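Local atomic coordinates of putative acetamidase/formamidase (Yersinia enterocolitica subsp. palearctica serotype O:3, PDB entry 5UBU), a protein that probably hydrolyses carbon–nitrogen bonds in linear amides and binds sodium ions in the crystal. Residues K150-E154 with K155-S159; I68-E71 with Q72-P75; T130-D133 with L134-M137. All coordinates share one frame; numbering follows the deposited sequence.

Contact 1 (K150-E154 with K155-S159)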
loop_
_atom_site.group_PDB
_atom_site.type_symbol
_atom_site.label_atom_id
_atom_site.label_comp_id
_atom_site.label_asym_id
_atom_site.label_seq_id
_atom_site.Cartn_x
_atom_site.Cartn_y
_atom_site.Cartn_z
ATOM N N LYS B 150 8.592 -30.695 18.743
ATOM C CA LYS B 150 8.218 -31.252 20.031
ATOM C C LYS B 150 8.126 -30.050 20.957
ATOM O O LYS B 150 8.828 -29.064 20.767
ATOM C CB LYS B 150 9.315 -32.209 20.489
ATOM C CG LYS B 150 8.966 -33.234 21.553
ATOM C CD LYS B 150 10.195 -34.148 21.777
ATOM C CE LYS B 150 9.848 -35.556 22.275
ATOM N NZ LYS B 150 9.153 -36.345 21.208
ATOM N N LEU B 151 7.239 -30.100 21.936
ATOM C CA LEU B 151 7.107 -28.970 22.856
ATOM C C LEU B 151 6.513 -29.362 24.189
ATOM O O LEU B 151 5.961 -30.444 24.327
ATOM C CB LEU B 151 6.326 -27.812 22.192
ATOM C CG LEU B 151 4.970 -28.045 21.505
ATOM C CD1 LEU B 151 3.895 -28.419 22.496
ATOM C CD2 LEU B 151 4.539 -26.795 20.764
ATOM N N ASP B 152 6.702 -28.492 25.176
ATOM C CA ASP B 152 6.161 -28.691 26.517
ATOM C C ASP B 152 5.817 -27.315 27.111
ATOM O O ASP B 152 5.977 -26.290 26.436
ATOM C CB ASP B 152 7.107 -29.539 27.403
ATOM C CG ASP B 152 8.473 -28.902 27.628
ATOM O OD1 ASP B 152 8.593 -27.659 27.637
ATOM O OD2 ASP B 152 9.436 -29.659 27.854
ATOM N N SER B 153 5.352 -27.293 28.361
ATOM C CA SER B 153 4.959 -26.040 29.036
ATOM C C SER B 153 6.102 -25.059 29.310
ATOM O O SER B 153 5.862 -23.952 29.792
ATOM C CB SER B 153 4.278 -26.376 30.374
ATOM O OG SER B 153 5.177 -27.052 31.248
ATOM N N GLU B 154 7.327 -25.456 28.976
ATOM C CA GLU B 154 8.503 -24.647 29.233
ATOM C C GLU B 154 9.253 -24.220 27.962
ATOM O O GLU B 154 9.705 -23.078 27.867
ATOM C CB GLU B 154 9.426 -25.467 30.145
ATOM C CG GLU B 154 10.570 -24.703 30.800
ATOM C CD GLU B 154 11.273 -25.494 31.898
ATOM O OE1 GLU B 154 10.798 -26.598 32.275
ATOM O OE2 GLU B 154 12.309 -24.994 32.401
ATOM N N LYS B 155 9.384 -25.125 26.990
ATOM C CA LYS B 155 10.167 -24.844 25.770
ATOM C C LYS B 155 9.624 -25.445 24.464
ATOM O O LYS B 155 8.843 -26.389 24.477
ATOM C CB LYS B 155 11.598 -25.372 25.980
ATOM C CG LYS B 155 12.313 -24.706 27.158
ATOM C CD LYS B 155 13.693 -25.201 27.477
ATOM C CE LYS B 155 14.232 -24.360 28.635
ATOM N NZ LYS B 155 15.577 -24.761 29.149
ATOM N N VAL B 156 10.073 -24.867 23.348
ATOM C CA VAL B 156 9.719 -25.297 21.988
ATOM C C VAL B 156 11.029 -25.784 21.370
ATOM O O VAL B 156 11.938 -24.993 21.130
ATOM C CB VAL B 156 9.122 -24.148 21.162
ATOM C CG1 VAL B 156 8.785 -24.618 19.751
ATOM C CG2 VAL B 156 7.879 -23.582 21.853
ATOM N N TYR B 157 11.122 -27.089 21.119
ATOM C CA TYR B 157 12.352 -27.706 20.607
ATOM C C TYR B 157 12.499 -27.609 19.095
ATOM O O TYR B 157 12.442 -28.615 18.386
ATOM C CB TYR B 157 12.426 -29.158 21.095
ATOM C CG TYR B 157 12.348 -29.240 22.600
ATOM C CD1 TYR B 157 13.478 -29.026 23.389
ATOM C CD2 TYR B 157 11.140 -29.495 23.242
ATOM C CE1 TYR B 157 13.408 -29.076 24.772
ATOM C CE2 TYR B 157 11.062 -29.560 24.628
ATOM C CZ TYR B 157 12.200 -29.347 25.384
ATOM O OH TYR B 157 12.129 -29.406 26.744
ATOM N N TRP B 158 12.733 -26.384 18.624
ATOM C CA TRP B 158 12.869 -26.090 17.196
ATOM C C TRP B 158 13.936 -26.928 16.496
ATOM O O TRP B 158 13.695 -27.458 15.415
ATOM C CB TRP B 158 13.163 -24.597 16.974
ATOM C CG TRP B 158 13.186 -24.224 15.539
ATOM C CD1 TRP B 158 14.275 -24.142 14.722
ATOM C CD2 TRP B 158 12.050 -23.925 14.731
ATOM N NE1 TRP B 158 13.885 -23.792 13.452
ATOM C CE2 TRP B 158 12.521 -23.650 13.433
ATOM C CE3 TRP B 158 10.674 -23.857 14.978
ATOM C CZ2 TRP B 158 11.665 -23.313 12.386
ATOM C CZ3 TRP B 158 9.825 -23.511 13.943
ATOM C CH2 TRP B 158 10.323 -23.246 12.663
ATOM N N SER B 159 15.114 -27.015 17.109
ATOM C CA SER B 159 16.227 -27.783 16.549
ATOM C C SER B 159 17.354 -27.941 17.570
ATOM O O SER B 159 17.280 -27.398 18.671
ATOM C CB SER B 159 16.782 -27.076 15.302
ATOM O OG SER B 159 17.286 -25.786 15.620
#
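The Y157 ring is met at its edge, near its plane, by D152 OD2, the K150 carbonyl and L151 CA. The D152 carboxylate stands almost upright to that ring, 85° between planes. Y157 OH donates to D152 OD2 at 2.9 Å, arriving on the syn side but 35° out of the carboxylate plane. With chi1 at 62°, CG of D152 sits between its backbone N and carbonyl carbon, which turns the carboxylate back over the loop. Its other oxygen, OD1, accepts twice from the backbone: K155 N at 2.7 Å comes nearly end-on to the C-O bond, and E154 N at 2.9 Å comes on the anti side, closing an Asx turn. D152 N to K155 O, at 3.1 Å, closes the loop end of the hairpin; further along, Y157 N bonds to K150 O at 3.0 Å, while L151 faces V156 on the sheet side that packs against A223. One carboxylate thus collects three donors, two amides and a phenol, so it both shapes the hairpin loop and helps to hold the tyrosine's hydroxyl end against it; this concentration of donors would be expected to stabilise its negative charge.

Contact 2 (I68-E71 with Q72-P75)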
loop_
_atom_site.group_PDB
_atom_site.type_symbol
_atom_site.label_atom_id
_atom_site.label_comp_id
_atom_site.label_asym_id
_atom_site.label_seq_id
_atom_site.Cartn_x
_atom_site.Cartn_y
_atom_site.Cartn_z
ATOM N N ILE B 68 -2.084 -32.299 9.277
ATOM C CA ILE B 68 -0.642 -32.479 9.104
ATOM C C ILE B 68 -0.046 -33.155 10.337
ATOM O O ILE B 68 -0.223 -32.689 11.456
ATOM C CB ILE B 68 0.051 -31.131 8.806
ATOM C CG1 ILE B 68 -0.497 -30.560 7.497
ATOM C CG2 ILE B 68 1.556 -31.305 8.683
ATOM C CD1 ILE B 68 0.107 -29.235 7.097
ATOM N N SER B 69 0.661 -34.259 10.115
ATOM C CA SER B 69 1.266 -35.035 11.206
ATOM C C SER B 69 2.647 -35.620 10.861
ATOM O O SER B 69 3.176 -36.451 11.599
ATOM C CB SER B 69 0.295 -36.154 11.606
ATOM O OG SER B 69 -0.054 -36.954 10.492
ATOM N N SER B 70 3.224 -35.175 9.748
ATOM C CA SER B 70 4.531 -35.644 9.305
ATOM C C SER B 70 5.268 -34.578 8.514
ATOM O O SER B 70 4.657 -33.836 7.740
ATOM C CB SER B 70 4.366 -36.873 8.411
ATOM O OG SER B 70 5.603 -37.253 7.841
ATOM N N GLU B 71 6.589 -34.518 8.679
ATOM C CA GLU B 71 7.383 -33.561 7.911
ATOM C C GLU B 71 7.390 -33.905 6.407
ATOM O O GLU B 71 7.744 -33.065 5.586
ATOM C CB GLU B 71 8.803 -33.412 8.466
ATOM C CG GLU B 71 8.840 -32.743 9.830
ATOM C CD GLU B 71 10.239 -32.370 10.304
ATOM O OE1 GLU B 71 11.229 -32.727 9.638
ATOM O OE2 GLU B 71 10.347 -31.702 11.355
ATOM N N GLN B 72 6.982 -35.121 6.054
ATOM C CA GLN B 72 6.886 -35.547 4.644
ATOM C C GLN B 72 5.512 -35.220 4.027
ATOM O O GLN B 72 5.265 -35.544 2.866
ATOM C CB GLN B 72 7.279 -37.021 4.424
ATOM C CG GLN B 72 8.784 -37.277 4.536
ATOM C CD GLN B 72 9.284 -37.175 5.972
ATOM O OE1 GLN B 72 10.090 -36.305 6.317
ATOM N NE2 GLN B 72 8.798 -38.079 6.824
ATOM N N ASP B 73 4.628 -34.581 4.800
ATOM C CA ASP B 73 3.318 -34.165 4.294
ATOM C C ASP B 73 3.503 -33.003 3.332
ATOM O O ASP B 73 4.446 -32.225 3.447
ATOM C CB ASP B 73 2.360 -33.742 5.424
ATOM C CG ASP B 73 1.868 -34.913 6.270
ATOM O OD1 ASP B 73 2.026 -36.080 5.856
ATOM O OD2 ASP B 73 1.283 -34.666 7.342
ATOM N N ILE B 74 2.572 -32.898 2.393
ATOM C CA ILE B 74 2.586 -31.876 1.364
ATOM C C ILE B 74 1.350 -30.994 1.561
ATOM O O ILE B 74 0.241 -31.395 1.204
ATOM C CB ILE B 74 2.593 -32.539 -0.030
ATOM C CG1 ILE B 74 3.825 -33.455 -0.161
ATOM C CG2 ILE B 74 2.606 -31.484 -1.134
ATOM C CD1 ILE B 74 3.845 -34.300 -1.411
ATOM N N PRO B 75 1.538 -29.793 2.161
ATOM C CA PRO B 75 0.457 -28.848 2.420
ATOM C C PRO B 75 -0.515 -28.568 1.259
ATOM O O PRO B 75 -1.713 -28.527 1.490
ATOM C CB PRO B 75 1.208 -27.579 2.802
ATOM C CG PRO B 75 2.434 -28.065 3.478
ATOM C CD PRO B 75 2.757 -29.410 2.900
#
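D73 reaches back to S69 and S70, and its carboxylate oxygen OD2 forms the first shell. S69 N donates to D73 OD2 at 2.9 Å, nearly in line with the C-O bond, and S70 N adds a weak second bond to the same oxygen at 3.1 Å, with an N-H...O angle of 133°. D73 CG lies opposite its own carbonyl carbon and beside its backbone N (chi1 -71°), which brings the carboxylate back to the S69 and S70 amides, while OD1 passes 3.6 Å from S70 CB. I68 lies alongside, its CG2 3.6 Å from D73 OD2, the two side chains running past each other in opposite directions.

The hydroxyl and carbonyl of S70 form the next layer. S70 OG, turned anti to the backbone N (chi1 173°), accepts from Q72 N at 3.1 Å, and S70 O accepts from D73 N at 3.0 Å, the donor standing well above the carbonyl plane. Further out, the E71 carboxylate leaves the turn altogether: OE2 forms a salt bridge with R147 and also receives M148 N. The apolar flank, I68 and P75, rests on V146 of strand 145-151, which also carries R147 and M148. The arrangement is a type I beta turn from S70 to D73 overlaid on an ST turn started by the S70 hydroxyl, with the D73 carboxylate taking the amides of S69 and, weakly, S70, in the loop leading to helix 75-78, whose N-cap position is I74.

Contact 3 (T130-D133 with L134-M137)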
loop_
_atom_site.group_PDB
_atom_site.type_symbol
_atom_site.label_atom_id
_atom_site.label_comp_id
_atom_site.label_asym_id
_atom_site.label_seq_id
_atom_site.Cartn_x
_atom_site.Cartn_y
_atom_site.Cartn_z
ATOM N N THR B 130 6.596 -14.060 -0.088
ATOM C CA THR B 130 6.226 -14.811 -1.288
ATOM C C THR B 130 5.022 -14.200 -1.971
ATOM O O THR B 130 4.203 -13.522 -1.337
ATOM C CB THR B 130 5.875 -16.294 -0.976
ATOM O OG1 THR B 130 5.422 -16.953 -2.157
ATOM C CG2 THR B 130 4.775 -16.407 0.051
ATOM N N GLY B 131 4.920 -14.429 -3.271
ATOM C CA GLY B 131 3.754 -13.982 -3.997
ATOM C C GLY B 131 2.630 -14.846 -3.488
ATOM O O GLY B 131 2.864 -15.987 -3.102
ATOM N N THR B 132 1.423 -14.302 -3.457
ATOM C CA THR B 132 0.259 -15.028 -2.965
ATOM C C THR B 132 -0.867 -14.810 -3.951
ATOM O O THR B 132 -0.627 -14.314 -5.048
ATOM C CB THR B 132 -0.145 -14.501 -1.573
ATOM O OG1 THR B 132 -0.548 -13.136 -1.661
ATOM C CG2 THR B 132 1.021 -14.602 -0.599
ATOM N N ASP B 133 -2.086 -15.196 -3.587
ATOM C CA ASP B 133 -3.238 -14.955 -4.455
ATOM C C ASP B 133 -3.739 -13.508 -4.361
ATOM O O ASP B 133 -4.579 -13.099 -5.157
ATOM C CB ASP B 133 -4.362 -15.966 -4.175
ATOM C CG ASP B 133 -4.025 -17.381 -4.682
ATOM O OD1 ASP B 133 -3.202 -17.529 -5.633
ATOM O OD2 ASP B 133 -4.630 -18.335 -4.138
ATOM N N LEU B 134 -3.228 -12.751 -3.386
ATOM C CA LEU B 134 -3.577 -11.337 -3.217
ATOM C C LEU B 134 -2.446 -10.492 -3.827
ATOM O O LEU B 134 -2.704 -9.596 -4.636
ATOM C CB LEU B 134 -3.830 -11.006 -1.745
ATOM C CG LEU B 134 -5.006 -11.794 -1.142
ATOM C CD1 LEU B 134 -5.161 -11.520 0.345
ATOM C CD2 LEU B 134 -6.316 -11.476 -1.857
ATOM N N THR B 135 -1.204 -10.781 -3.435
ATOM C CA THR B 135 -0.022 -10.118 -4.002
ATOM C C THR B 135 0.366 -11.079 -5.143
ATOM O O THR B 135 1.353 -11.804 -5.068
ATOM C CB THR B 135 1.092 -9.950 -2.951
ATOM O OG1 THR B 135 0.580 -9.210 -1.843
ATOM C CG2 THR B 135 2.287 -9.228 -3.524
ATOM N N ALA B 136 -0.463 -11.066 -6.187
ATOM C CA ALA B 136 -0.364 -11.975 -7.340
ATOM C C ALA B 136 0.858 -11.863 -8.236
ATOM O O ALA B 136 0.917 -10.995 -9.102
ATOM C CB ALA B 136 -1.618 -11.845 -8.187
HETATM N N MSE B 137 1.803 -12.780 -8.040
HETATM C CA MSE B 137 3.021 -12.831 -8.832
HETATM C C MSE B 137 3.008 -14.073 -9.693
HETATM O O MSE B 137 2.234 -14.997 -9.456
HETATM C CB MSE B 137 4.266 -12.898 -7.950
HETATM C CG MSE B 137 4.320 -11.929 -6.784
HETATM SE SE MSE B 137 4.318 -10.086 -7.418
HETATM C CE MSE B 137 5.357 -9.312 -5.925
#
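T132 OG1 takes backbone N-H groups from both L134 and T135, and this side-chain oxygen organises the turn. T135 N donates at 3.0 Å to T132 OG1 with an N-H...O angle of 165°, and L134 N follows at 3.2 Å to T132 OG1 with a more bent angle. The hydroxyl can do so because it occupies the position between its own N and carbonyl carbon (chi1 64°), on the side where the chain folds over; the bond from L134 N defines an ST turn.

T132 N donates to T135 O at 3.0 Å, standing above the plane of that carbonyl and not on a lone pair. T135 is also the centre of an inverse gamma turn, in which A136 N makes a weak bond to L134 O. Before the turn, T130 OG1 gives its proton to G131 O at 2.9 Å and is also hydrogen-bonded to N139 ND2 of the fourth subunit. CG of M137, present as selenomethionine, packs against G131 CA.

The remaining polar ends look outward to neighbouring chains. D133 OD1 forms a salt bridge with R282 of the third subunit, which also bonds the M137 carbonyl, and T135 OG1 bonds to D275 of that same subunit. Within the loop, the amides of L134 and T135 are settled by the T132 hydroxyl, that of T132 by T135 O; D133, the T130 and T135 hydroxyls and the M137 carbonyl serve the subunit interfaces. This is consistent with a loop whose internal bonds set its outward polar groups for neighbouring subunits.

In the fold
Along the chain contact 2 comes first, then contact 3, then contact 1, and none touches another. Contacts 1 and 2 have their centres about 19 Å apart. For contacts 2 and 3 the centres are about 23 Å apart, and for contacts 1 and 3 about 32 Å. Strand 145-151 connects contacts 1 and 2: it forms one arm of the hairpin of contact 1, while V146, R147 and M148 receive the loop of contact 2. R147 also makes a cation-pi contact and a hydrogen bond with W158. Contact 3 belongs to the connection between strands 117-122 and 145-151, neighbours in the four-stranded antiparallel sheet. Contact 2 thus joins a loop to its own chain's strand, whereas contact 3 and W158 take part in assembling the four chains.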